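Local coordinates for D-isomer specific 2-hydroxyacid dehydrogenase family protein (PDB 3HG7), which probably acts as an NAD-dependent oxidoreductase of the D-isomer specific 2-hydroxyacid dehydrogenase family, at residues P267-G270 / I275-P278. The protein carries 1 engineered substitution. Numbering follows the deposited sequence.
Sequences PLWG and IITP
Ile276 reaches from its strand into the angle between the backbone of Leu268-Trp269 and the indole of Trp269, and its CD1 methyl does nearly all the touching. Ile276 CD1 lies 3.6 Å from Trp269 CA and 3.9 Å from Leu268 C, against the backbone of the turn as well as the ring. It comes in obliquely to the indole, 3.7 Å from the ring plane and displaced toward the rim, with Trp269 CE3 as the closest ring atom to Ile276 CD1 at 3.8 Å. The other branch only just reaches the ring, Ile276 CG2 and Trp269 CZ3 being 4.2 Å apart. Although the Trp269 side chain leaves its backbone pointing away from the strand, CG sits beside the backbone N (chi1 -68°), and with chi2 at 105° the six-membered ring swings back toward Ile276. The two side chains cross at about a right angle. A hydrogen bond from Trp269 NE1 to the carbonyl O of Pro263 helps fix the rotation of the indole. Leu268 adds a looser apolar contact, its CB 4.4 Å from Ile276 CD1. Its side chain also packs on Leu241 of helix 237-245, and Phe257 and Leu262, both touching Ile276, extend the apolar cluster. The contact packs the loop that joins strand 251-254 to strand 274-276 against the latter, which pairs with 251-254 as the outermost strand of the parallel sheet in the Rossmann-type domain, the part of the fold that probably binds NAD.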
loop_
_atom_site.group_PDB
_atom_site.type_symbol
_atom_site.label_atom_id
_atom_site.label_comp_id
_atom_site.label_asym_id
_atom_site.label_seq_id
_atom_site.Cartn_x
_atom_site.Cartn_y
_atom_site.Cartn_z
ATOM N N PRO A 267 -16.701 2.539 -14.398
ATOM C CA PRO A 267 -17.364 3.839 -14.324
ATOM C C PRO A 267 -16.584 4.803 -13.437
ATOM O O PRO A 267 -16.796 6.016 -13.505
ATOM C CB PRO A 267 -18.714 3.514 -13.675
ATOM C CG PRO A 267 -18.895 2.032 -13.859
ATOM C CD PRO A 267 -17.518 1.469 -13.798
ATOM N N LEU A 268 -15.687 4.247 -12.623
ATOM C CA LEU A 268 -14.817 5.014 -11.744
ATOM C C LEU A 268 -13.992 6.062 -12.499
ATOM O O LEU A 268 -13.926 7.215 -12.079
ATOM C CB LEU A 268 -13.907 4.077 -10.933
ATOM C CG LEU A 268 -14.597 3.085 -9.987
ATOM C CD1 LEU A 268 -13.587 2.405 -9.106
ATOM C CD2 LEU A 268 -15.666 3.770 -9.133
ATOM N N TRP A 269 -13.401 5.661 -13.625
ATOM C CA TRP A 269 -12.534 6.537 -14.417
ATOM C C TRP A 269 -13.146 7.911 -14.646
ATOM O O TRP A 269 -12.485 8.938 -14.434
ATOM C CB TRP A 269 -12.205 5.903 -15.774
ATOM C CG TRP A 269 -11.315 4.661 -15.748
ATOM C CD1 TRP A 269 -11.711 3.370 -15.933
ATOM C CD2 TRP A 269 -9.885 4.617 -15.572
ATOM N NE1 TRP A 269 -10.628 2.519 -15.878
ATOM C CE2 TRP A 269 -9.496 3.258 -15.658
ATOM C CE3 TRP A 269 -8.899 5.590 -15.345
ATOM C CZ2 TRP A 269 -8.165 2.848 -15.521
ATOM C CZ3 TRP A 269 -7.570 5.178 -15.209
ATOM C CH2 TRP A 269 -7.220 3.824 -15.297
ATOM N N GLY A 270 -14.413 7.921 -15.058
ATOM C CA GLY A 270 -15.094 9.139 -15.483
ATOM C C GLY A 270 -15.659 10.075 -14.424
ATOM O O GLY A 270 -16.000 11.214 -14.737
ATOM N N ILE A 275 -10.304 10.591 -7.931
ATOM C CA ILE A 275 -8.960 10.607 -8.494
ATOM C C ILE A 275 -8.392 9.197 -8.401
ATOM O O ILE A 275 -8.492 8.537 -7.364
ATOM C CB ILE A 275 -8.053 11.621 -7.788
ATOM C CG1 ILE A 275 -8.512 13.052 -8.137
ATOM C CG2 ILE A 275 -6.560 11.326 -8.118
ATOM C CD1 ILE A 275 -7.852 14.105 -7.354
ATOM N N ILE A 276 -7.746 8.761 -9.469
ATOM C CA ILE A 276 -7.250 7.392 -9.565
ATOM C C ILE A 276 -5.747 7.372 -9.790
ATOM O O ILE A 276 -5.247 8.052 -10.675
ATOM C CB ILE A 276 -7.890 6.668 -10.757
ATOM C CG1 ILE A 276 -9.374 6.382 -10.493
ATOM C CG2 ILE A 276 -7.145 5.365 -11.064
ATOM C CD1 ILE A 276 -10.145 6.124 -11.744
ATOM N N THR A 277 -5.045 6.581 -8.996
ATOM C CA THR A 277 -3.641 6.317 -9.248
ATOM C C THR A 277 -3.429 4.805 -9.384
ATOM O O THR A 277 -4.089 4.033 -8.690
ATOM C CB THR A 277 -2.743 6.928 -8.168
ATOM O OG1 THR A 277 -3.139 6.478 -6.856
ATOM C CG2 THR A 277 -2.815 8.448 -8.248
ATOM N N PRO A 278 -2.482 4.384 -10.238
ATOM C CA PRO A 278 -2.365 2.936 -10.547
ATOM C C PRO A 278 -1.559 2.135 -9.529
ATOM O O PRO A 278 -0.504 1.583 -9.859
ATOM C CB PRO A 278 -1.701 2.935 -11.914
ATOM C CG PRO A 278 -0.854 4.212 -11.928
ATOM C CD PRO A 278 -1.635 5.221 -11.119
#